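Local coordinates for protein HAD hydrolase, family IA, variant 3 (Entamoeba histolytica, PDB 6W04) that probably acts as a magnesium-dependent hydrolase of the haloacid dehalogenase (HAD) superfamily, its magnesium ion bound in the core domain, at residues T16-H19 with A20-W23; R77-L80 with M81-D84; D169-S172 with G173-A177; S189-V193 with N194-Q198. All coordinates share one frame; numbering follows the deposited sequence. Where two conformers were deposited one is given.

Contact 1: T16-H19 with A20-W23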
loop_
_atom_site.group_PDB
_atom_site.type_symbol
_atom_site.label_atom_id
_atom_site.label_comp_id
_atom_site.label_asym_id
_atom_site.label_seq_id
_atom_site.Cartn_x
_atom_site.Cartn_y
_atom_site.Cartn_z
ATOM N N THR A 16 3.138 6.085 6.648
ATOM C CA THR A 16 4.362 6.631 6.070
ATOM C C THR A 16 5.261 7.310 7.108
ATOM O O THR A 16 6.480 7.051 7.084
ATOM C CB THR A 16 4.020 7.573 4.911
ATOM O OG1 THR A 16 3.336 6.817 3.905
ATOM C CG2 THR A 16 5.324 8.179 4.320
ATOM N N PRO A 17 4.759 8.145 8.034
ATOM C CA PRO A 17 5.677 8.733 9.025
ATOM C C PRO A 17 6.426 7.686 9.828
ATOM O O PRO A 17 7.624 7.858 10.109
ATOM C CB PRO A 17 4.748 9.586 9.902
ATOM C CG PRO A 17 3.631 9.998 8.967
ATOM C CD PRO A 17 3.396 8.706 8.162
ATOM N N LEU A 18 5.760 6.581 10.177
ATOM C CA LEU A 18 6.444 5.518 10.901
ATOM C C LEU A 18 7.548 4.877 10.057
ATOM O O LEU A 18 8.644 4.603 10.565
ATOM C CB LEU A 18 5.425 4.466 11.352
ATOM C CG LEU A 18 6.004 3.348 12.196
ATOM C CD1 LEU A 18 6.930 3.918 13.297
ATOM C CD2 LEU A 18 4.850 2.546 12.844
ATOM N N HIS A 19 7.284 4.617 8.767
ATOM C CA HIS A 19 8.361 4.129 7.897
ATOM C C HIS A 19 9.528 5.107 7.868
ATOM O O HIS A 19 10.691 4.693 7.919
ATOM C CB HIS A 19 7.838 3.864 6.470
ATOM C CG HIS A 19 6.972 2.648 6.369
ATOM N ND1 HIS A 19 7.475 1.367 6.488
ATOM C CD2 HIS A 19 5.634 2.513 6.205
ATOM C CE1 HIS A 19 6.483 0.495 6.390
ATOM N NE2 HIS A 19 5.354 1.166 6.227
ATOM N N ALA A 20 9.237 6.413 7.793
ATOM C CA ALA A 20 10.300 7.417 7.802
ATOM C C ALA A 20 11.128 7.346 9.083
ATOM O O ALA A 20 12.362 7.391 9.026
ATOM C CB ALA A 20 9.703 8.818 7.640
ATOM N N PHE A 21 10.465 7.219 10.246
ATOM C CA PHE A 21 11.183 7.088 11.518
ATOM C C PHE A 21 12.090 5.876 11.521
ATOM O O PHE A 21 13.207 5.938 12.042
ATOM C CB PHE A 21 10.233 6.918 12.710
ATOM C CG PHE A 21 9.292 8.037 12.919
ATOM C CD1 PHE A 21 9.529 9.282 12.374
ATOM C CD2 PHE A 21 8.147 7.832 13.683
ATOM C CE1 PHE A 21 8.639 10.323 12.580
ATOM C CE2 PHE A 21 7.260 8.858 13.890
ATOM C CZ PHE A 21 7.504 10.105 13.341
ATOM N N CYS A 22 11.581 4.734 11.041
ATOM C CA CYS A 22 12.377 3.511 11.043
ATOM C C CYS A 22 13.580 3.629 10.123
ATOM O O CYS A 22 14.673 3.179 10.477
ATOM C CB CYS A 22 11.538 2.306 10.633
ATOM S SG CYS A 22 10.251 1.985 11.825
ATOM N N TRP A 23 13.416 4.246 8.950
ATOM C CA TRP A 23 14.601 4.403 8.105
ATOM C C TRP A 23 15.568 5.421 8.689
ATOM O O TRP A 23 16.783 5.305 8.484
ATOM C CB TRP A 23 14.228 4.815 6.666
ATOM C CG TRP A 23 13.786 3.634 5.859
ATOM C CD1 TRP A 23 12.541 3.409 5.334
ATOM C CD2 TRP A 23 14.588 2.505 5.501
ATOM N NE1 TRP A 23 12.527 2.204 4.653
ATOM C CE2 TRP A 23 13.772 1.629 4.752
ATOM C CE3 TRP A 23 15.917 2.133 5.772
ATOM C CZ2 TRP A 23 14.241 0.409 4.260
ATOM C CZ3 TRP A 23 16.382 0.925 5.284
ATOM C CH2 TRP A 23 15.548 0.070 4.542
#

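Contact 2: R77-L80 with M81-D84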
loop_
_atom_site.group_PDB
_atom_site.type_symbol
_atom_site.label_atom_id
_atom_site.label_comp_id
_atom_site.label_asym_id
_atom_site.label_seq_id
_atom_site.Cartn_x
_atom_site.Cartn_y
_atom_site.Cartn_z
ATOM N N ARG A 77 7.668 -3.263 12.423
ATOM C CA ARG A 77 6.607 -4.103 12.981
ATOM C C ARG A 77 6.434 -3.868 14.464
ATOM O O ARG A 77 5.309 -3.853 14.969
ATOM C CB ARG A 77 6.914 -5.586 12.780
ATOM C CG ARG A 77 6.756 -6.058 11.409
ATOM C CD ARG A 77 7.315 -7.453 11.308
ATOM N NE ARG A 77 7.955 -7.600 10.020
ATOM C CZ ARG A 77 9.051 -8.310 9.810
ATOM N NH1 ARG A 77 9.553 -8.366 8.593
ATOM N NH2 ARG A 77 9.632 -8.960 10.815
ATOM N N THR A 78 7.549 -3.740 15.181
ATOM C CA THR A 78 7.506 -3.532 16.619
ATOM C C THR A 78 6.856 -2.194 16.949
ATOM O O THR A 78 5.986 -2.108 17.826
ATOM C CB THR A 78 8.930 -3.615 17.162
ATOM O OG1 THR A 78 9.432 -4.928 16.908
ATOM C CG2 THR A 78 8.954 -3.353 18.647
ATOM N N MET A 79 7.257 -1.142 16.233
ATOM C CA MET A 79 6.669 0.182 16.439
ATOM C C MET A 79 5.188 0.212 16.062
ATOM O O MET A 79 4.362 0.770 16.798
ATOM C CB MET A 79 7.450 1.223 15.633
ATOM C CG MET A 79 8.929 1.339 16.061
ATOM S SD MET A 79 9.174 2.095 17.719
ATOM C CE MET A 79 8.213 3.606 17.523
ATOM N N LEU A 80 4.840 -0.361 14.904
ATOM C CA LEU A 80 3.456 -0.410 14.464
ATOM C C LEU A 80 2.565 -1.101 15.497
ATOM O O LEU A 80 1.489 -0.594 15.837
ATOM C CB LEU A 80 3.338 -1.110 13.103
ATOM C CG LEU A 80 1.875 -1.154 12.623
ATOM C CD1 LEU A 80 1.441 0.311 12.309
ATOM C CD2 LEU A 80 1.720 -2.004 11.391
ATOM N N MET A 81 3.009 -2.255 16.017
ATOM C CA MET A 81 2.210 -2.982 17.001
ATOM C C MET A 81 1.934 -2.140 18.238
ATOM O O MET A 81 0.829 -2.179 18.789
ATOM C CB MET A 81 2.909 -4.283 17.399
ATOM C CG MET A 81 2.434 -5.489 16.637
ATOM S SD MET A 81 0.720 -5.871 17.030
ATOM C CE MET A 81 0.604 -7.503 16.315
ATOM N N LYS A 82 2.925 -1.391 18.717
ATOM C CA LYS A 82 2.627 -0.623 19.924
ATOM C C LYS A 82 2.044 0.753 19.624
ATOM O O LYS A 82 1.529 1.390 20.548
ATOM C CB LYS A 82 3.859 -0.485 20.828
ATOM C CG LYS A 82 5.074 0.180 20.235
ATOM C CD LYS A 82 6.238 0.043 21.234
ATOM C CE LYS A 82 7.568 0.394 20.591
ATOM N NZ LYS A 82 8.682 0.430 21.569
ATOM N N SER A 83 2.051 1.180 18.359
ATOM C CA SER A 83 1.445 2.443 17.955
ATOM C C SER A 83 -0.084 2.364 18.051
ATOM O O SER A 83 -0.672 1.299 18.279
ATOM C CB SER A 83 1.837 2.787 16.518
ATOM O OG SER A 83 1.031 2.027 15.627
ATOM N N ASP A 84 -0.745 3.522 17.903
ATOM C CA ASP A 84 -2.206 3.553 17.851
ATOM C C ASP A 84 -2.687 3.928 16.453
ATOM O O ASP A 84 -3.793 4.438 16.285
ATOM C CB ASP A 84 -2.795 4.490 18.914
ATOM C CG ASP A 84 -2.456 5.960 18.669
ATOM O OD1 ASP A 84 -1.797 6.278 17.662
ATOM O OD2 ASP A 84 -2.855 6.802 19.501
#

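Contact 3: D169-S172 with G173-A177. With MG (magnesium ion), chain B; SO4 (sulfate ion), chain D.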
loop_
_atom_site.group_PDB
_atom_site.type_symbol
_atom_site.label_atom_id
_atom_site.label_comp_id
_atom_site.label_asym_id
_atom_site.label_seq_id
_atom_site.Cartn_x
_atom_site.Cartn_y
_atom_site.Cartn_z
ATOM N N ASP A 169 -2.040 4.957 -2.937
ATOM C CA ASP A 169 -1.497 6.207 -2.397
ATOM C C ASP A 169 -0.186 6.652 -3.030
ATOM O O ASP A 169 0.316 7.726 -2.673
ATOM C CB ASP A 169 -1.284 6.105 -0.878
ATOM C CG ASP A 169 -0.172 5.140 -0.501
ATOM O OD1 ASP A 169 0.803 5.567 0.161
ATOM O OD2 ASP A 169 -0.285 3.943 -0.853
ATOM N N THR A 170 0.392 5.870 -3.943
ATOM C CA THR A 170 1.679 6.212 -4.530
ATOM C C THR A 170 1.605 6.221 -6.048
ATOM O O THR A 170 0.710 5.627 -6.658
ATOM C CB THR A 170 2.776 5.220 -4.129
ATOM O OG1 THR A 170 2.427 3.928 -4.647
ATOM C CG2 THR A 170 2.915 5.162 -2.598
ATOM N N ILE A 171 2.612 6.869 -6.638
ATOM C CA ILE A 171 2.751 6.906 -8.089
ATOM C C ILE A 171 2.869 5.491 -8.652
ATOM O O ILE A 171 2.135 5.105 -9.567
ATOM C CB ILE A 171 3.959 7.780 -8.469
ATOM C CG1 ILE A 171 3.686 9.223 -8.039
ATOM C CG2 ILE A 171 4.304 7.661 -9.977
ATOM C CD1 ILE A 171 4.909 10.127 -8.113
ATOM N N SER A 172 3.791 4.693 -8.104
ATOM C CA SER A 172 3.998 3.357 -8.660
ATOM C C SER A 172 2.757 2.488 -8.491
ATOM O O SER A 172 2.431 1.676 -9.366
ATOM C CB SER A 172 5.221 2.692 -8.020
ATOM O OG SER A 172 6.418 3.189 -8.590
ATOM N N GLY A 173 2.035 2.657 -7.383
ATOM C CA GLY A 173 0.833 1.862 -7.177
ATOM C C GLY A 173 -0.312 2.282 -8.078
ATOM O O GLY A 173 -1.088 1.441 -8.554
ATOM N N ILE A 174 -0.441 3.585 -8.330
ATOM C CA ILE A 174 -1.443 4.028 -9.296
ATOM C C ILE A 174 -1.128 3.445 -10.671
ATOM O O ILE A 174 -2.022 3.004 -11.405
ATOM C CB ILE A 174 -1.511 5.568 -9.344
ATOM C CG1 ILE A 174 -2.045 6.157 -8.030
ATOM C CG2 ILE A 174 -2.310 6.031 -10.568
ATOM C CD1 ILE A 174 -3.458 5.847 -7.737
ATOM N N HIS A 175 0.154 3.400 -11.032
ATOM C CA HIS A 175 0.478 2.901 -12.361
ATOM C C HIS A 175 0.388 1.391 -12.457
ATOM O O HIS A 175 0.123 0.872 -13.545
ATOM C CB HIS A 175 1.851 3.412 -12.790
ATOM C CG HIS A 175 1.792 4.845 -13.172
ATOM N ND1 HIS A 175 1.221 5.261 -14.356
ATOM C CD2 HIS A 175 2.063 5.968 -12.467
ATOM C CE1 HIS A 175 1.222 6.580 -14.397
ATOM N NE2 HIS A 175 1.727 7.032 -13.263
ATOM N N SER A 176 0.590 0.688 -11.343
ATOM C CA SER A 176 0.265 -0.736 -11.296
ATOM C C SER A 176 -1.203 -0.970 -11.621
ATOM O O SER A 176 -1.536 -1.816 -12.460
ATOM C CB SER A 176 0.601 -1.305 -9.923
ATOM O OG SER A 176 0.146 -2.642 -9.810
ATOM N N ALA A 177 -2.094 -0.206 -10.982
ATOM C CA ALA A 177 -3.529 -0.347 -11.243
ATOM C C ALA A 177 -3.862 -0.021 -12.691
ATOM O O ALA A 177 -4.623 -0.750 -13.348
ATOM C CB ALA A 177 -4.335 0.548 -10.299
HETATM MG MG MG B . 0.729 2.160 -0.459
HETATM S S SO4 D . 5.114 1.277 -3.959
HETATM O O1 SO4 D . 5.823 2.485 -3.540
HETATM O O2 SO4 D . 3.673 1.510 -3.896
HETATM O O3 SO4 D . 5.474 0.156 -3.102
HETATM O O4 SO4 D . 5.518 0.937 -5.314
HETATM O O HOH W 1 2.407 3.445 0.168
HETATM O O HOH W 2 1.099 1.912 -2.545
#

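Contact 4: S189-V193 with N194-Q198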
loop_
_atom_site.group_PDB
_atom_site.type_symbol
_atom_site.label_atom_id
_atom_site.label_comp_id
_atom_site.label_asym_id
_atom_site.label_seq_id
_atom_site.Cartn_x
_atom_site.Cartn_y
_atom_site.Cartn_z
ATOM N N SER A 189 -2.860 10.449 1.371
ATOM C CA SER A 189 -2.172 10.347 2.658
ATOM C C SER A 189 -0.824 11.053 2.647
ATOM O O SER A 189 -0.394 11.562 3.685
ATOM C CB SER A 189 -1.974 8.885 3.064
ATOM O OG SER A 189 -1.231 8.194 2.073
ATOM N N GLU A 190 -0.135 11.070 1.517
ATOM C CA GLU A 190 1.120 11.799 1.380
ATOM C C GLU A 190 1.104 12.798 0.237
ATOM O O GLU A 190 1.563 13.930 0.399
ATOM C CB GLU A 190 2.289 10.809 1.195
ATOM C CG GLU A 190 2.723 10.164 2.510
ATOM C CD GLU A 190 3.302 11.177 3.500
ATOM O OE1 GLU A 190 4.122 12.020 3.067
ATOM O OE2 GLU A 190 2.939 11.131 4.705
ATOM N N MET A 191 0.586 12.419 -0.920
ATOM C CA MET A 191 0.283 13.398 -1.950
ATOM C C MET A 191 -1.024 14.108 -1.631
ATOM O O MET A 191 -1.893 13.558 -0.958
ATOM C CB MET A 191 0.208 12.707 -3.306
ATOM C CG MET A 191 1.566 12.050 -3.642
ATOM S SD MET A 191 1.569 11.057 -5.138
ATOM C CE MET A 191 1.167 12.273 -6.360
ATOM N N THR A 192 -1.134 15.357 -2.084
ATOM C CA THR A 192 -2.402 16.072 -2.011
ATOM C C THR A 192 -3.395 15.479 -3.008
ATOM O O THR A 192 -3.030 14.722 -3.914
ATOM C CB THR A 192 -2.208 17.556 -2.305
ATOM O OG1 THR A 192 -1.859 17.742 -3.693
ATOM C CG2 THR A 192 -1.120 18.135 -1.405
ATOM N N VAL A 193 -4.673 15.830 -2.833
ATOM C CA VAL A 193 -5.691 15.438 -3.809
ATOM C C VAL A 193 -5.318 15.942 -5.201
ATOM O O VAL A 193 -5.411 15.205 -6.191
ATOM C CB VAL A 193 -7.081 15.954 -3.383
ATOM C CG1 VAL A 193 -7.985 16.110 -4.603
ATOM C CG2 VAL A 193 -7.705 15.012 -2.375
ATOM N N ASN A 194 -4.913 17.216 -5.295
ATOM C CA ASN A 194 -4.590 17.818 -6.590
ATOM C C ASN A 194 -3.354 17.184 -7.213
ATOM O O ASN A 194 -3.250 17.097 -8.444
ATOM C CB ASN A 194 -4.362 19.319 -6.440
ATOM C CG ASN A 194 -5.630 20.071 -6.114
ATOM O OD1 ASN A 194 -6.738 19.567 -6.319
ATOM N ND2 ASN A 194 -5.478 21.290 -5.601
ATOM N N GLU A 195 -2.394 16.773 -6.390
ATOM C CA GLU A 195 -1.210 16.127 -6.941
ATOM C C GLU A 195 -1.566 14.768 -7.526
ATOM O O GLU A 195 -1.076 14.404 -8.599
ATOM C CB GLU A 195 -0.125 16.013 -5.867
ATOM C CG GLU A 195 0.516 17.373 -5.503
ATOM C CD GLU A 195 1.432 17.276 -4.289
ATOM O OE1 GLU A 195 1.297 16.306 -3.511
ATOM O OE2 GLU A 195 2.294 18.161 -4.113
ATOM N N LEU A 196 -2.451 14.025 -6.859
ATOM C CA LEU A 196 -2.885 12.738 -7.399
ATOM C C LEU A 196 -3.688 12.919 -8.680
ATOM O O LEU A 196 -3.587 12.089 -9.587
ATOM C CB LEU A 196 -3.702 11.973 -6.355
ATOM C CG LEU A 196 -2.909 11.427 -5.156
ATOM C CD1 LEU A 196 -3.788 11.311 -3.894
ATOM C CD2 LEU A 196 -2.279 10.069 -5.497
ATOM N N LEU A 197 -4.471 14.000 -8.782
ATOM C CA LEU A 197 -5.254 14.248 -9.988
ATOM C C LEU A 197 -4.378 14.608 -11.180
ATOM O O LEU A 197 -4.805 14.419 -12.322
ATOM C CB LEU A 197 -6.295 15.360 -9.740
ATOM C CG LEU A 197 -7.427 15.002 -8.757
ATOM C CD1 LEU A 197 -8.350 16.192 -8.495
ATOM C CD2 LEU A 197 -8.236 13.806 -9.241
ATOM N N GLN A 198 -3.167 15.118 -10.940
ATOM C CA GLN A 198 -2.288 15.469 -12.046
ATOM C C GLN A 198 -1.709 14.246 -12.749
ATOM O O GLN A 198 -1.060 14.410 -13.787
ATOM C CB GLN A 198 -1.158 16.375 -11.548
ATOM C CG GLN A 198 -1.597 17.788 -11.139
ATOM C CD GLN A 198 -1.389 18.819 -12.241
ATOM O OE1 GLN A 198 -0.284 19.327 -12.437
ATOM N NE2 GLN A 198 -2.453 19.133 -12.961
HETATM O O HOH W 3 2.552 16.122 -0.864
#

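Contact 1: T16-H19 with A20-W23
The opening turns of helix 16-31, the first helix of the helical cap that follows strand 3-7 in this HAD fold, bring Pro17 and Leu18 against Phe21 and Cys22. Four successive i to i+4 backbone bonds wind the turns, from Ala20 N to Thr16 O (2.9 Å) through Trp23 N to His19 O (2.9 Å). The carbonyl oxygen of Pro17 does double duty: it accepts from Phe21 N at 2.9 Å and sits over one face of the Phe21 ring, offset toward the rim, with Phe21 CG 3.3 Å from Pro17 O. Leu18 carries its CG anti to the backbone N (chi1 -176°), which brings CD1 forward along the helix into the angle between two side chains, 4.1 Å from Phe21 CD2 and 4.1 Å from Cys22 SG. The Leu18 and Phe21 side chains cross there at about a right angle. His19 turns elsewhere: its ring stacks on Tyr76, while ND1 bonds to Lys72 and NE2 to Asp15. Around this turn, Cys22 packs on Leu75 and Tyr76 of helix 62-82, and the Trp23 side chain packs on Leu51, Ile52 and Ile55 of helix 48-56.

Contact 2: R77-L80 with M81-D84
Residues 77-80 and 81-84 form the last turn of helix 62-82 and its exit: Met81 N still bonds Arg77 O at 3.0 Å, but Lys82 N reaches Thr78 O at a longer 3.3 Å, and Ser83, with psi near 170°, is the first residue to leave helical geometry. Its amide is split between two carbonyls, giving weak bonds to Met79 O and to Leu80 O. The Ser83 hydroxyl makes the shorter bond: OG stands between its own backbone N and carbonyl carbon (chi1 79°), turned back over the helix end, and donates to Leu80 O at 2.7 Å, meeting that carbonyl at a bent 122° and not head-on. Leu80 CD1 lies 3.8 Å from the same Ser83 OG, an apolar neighbour to the bond, while the Leu80 side chain packs on Phe119 and Tyr123 of helix 113-123. On another side, Lys82 stretches out straight past CG, and its CE rests 3.7 Å from Met79 SD, the bent thioether chain crossing the lysine chain obliquely. Lys122 NZ bonds Met81 O and Ser83 O. Of the final carbonyls, Leu80 O is met by the serine hydroxyl and Met81 O by the Lys122 ammonium group, whose positive charge would probably suit the negative end of the helix dipole.

Contact 3: D169-S172 with G173-A177
Asp169 and Thr170 lead from strand 164-168 into helix 171-180, Asp169 facing the metal and Thr170 facing both a sulfate and Gly173. Asp169 OD2 binds the magnesium ion at 2.1 Å, a site shared with Asp7 and Asn9; its other oxygen, OD1, accepts from a metal-bound water. The carboxylate thus holds the ion directly with one oxygen and through water with the other, and OD2 has Thr11 OG1 as a further partner. Thr170 is the N-cap. A chi1 of 63° swings its OG1 over the first turn of the helix, where it accepts from Gly173 N at 3.0 Å and donates to sulfate O2 at 2.8 Å; the one hydroxyl thereby joins the helix start to the anion. The acidic pair Glu168 and Asp169 at this strand end matches the fourth sequence motif of HAD enzymes, and the helix belongs to the beta-alpha-beta unit of strands 164-168 and 183-187. Ile171 follows; the Ile171 and His175 side chains leave the helix together, with Ile171 CG2 3.8 Å from His175 CD2, and the edge of that imidazole also comes up to Ile171 O, which accepts from His175 N. In the conformer given, Ser172 CB comes 3.2 Å from sulfate O4; Ser172 O accepts from Ser176 N at 2.9 Å, while Ser176 OG bonds to Ala146 O.

Contact 4: S189-V193 with N194-Q198
Thr192 and Glu195 form a capping box at the start of helix 193-197, each side chain bonding to the other's backbone amide. Thr192 OG1 accepts from Glu195 N at 2.9 Å. A chi1 of 69° turns the hydroxyl to the helix side and leaves CG2 on the side of the glutamate carboxylate. In return Thr192 N donates to Glu195 OE1 at 3.0 Å, nearly straight at the hydrogen but from above the carboxylate plane. Glu195 reaches back to Thr192 with its chain stretched out (chi2 171°), its CG close against Thr192 OG1. Two amides at the helix start are therefore satisfied by side chains. Behind the box Met191 folds toward the helix: its CB lies 3.8 Å from Leu196 CG, and the bend at chi3 (62°) curls the methyl back until CE is 3.8 Å from Glu195 O, while SD stays 4.0 Å from Leu196 CD2. Leu196 itself is buried, and its amide takes the routine bond to Thr192 O. Val193 and Leu197, one turn apart, extend alongside each other, CG1 of Val193 lying 3.9 Å from Leu197 CD1; the valine also packs on Ala188 and His207. One water donates both to Glu190 O and to Glu195 OE1, giving that carboxylate oxygen a second donor at 2.9 Å.

How the contacts relate
From the N terminus the four contacts come strictly in series; none nests in or crosses another, and each closes a local turn and no long loop. Contact 1 starts the first cap helix, and contact 2 ends helix 62-82, returning the chain toward the core. These two meet directly, Leu18 CD2 lying 3.6 Å from Leu80 N. Contact 3 starts the helix after strand 164-168 at the metal site, and contact 4 starts the short helix after strand 183-187; they touch through Ile171 CG1 and Met191 SD, 4.0 Å apart. Glu190 CG of contact 4 also packs on Thr16 OG1 of contact 1, joining cap and core, whereas contacts 2 and 3 stay about 13 Å apart at their nearest atoms.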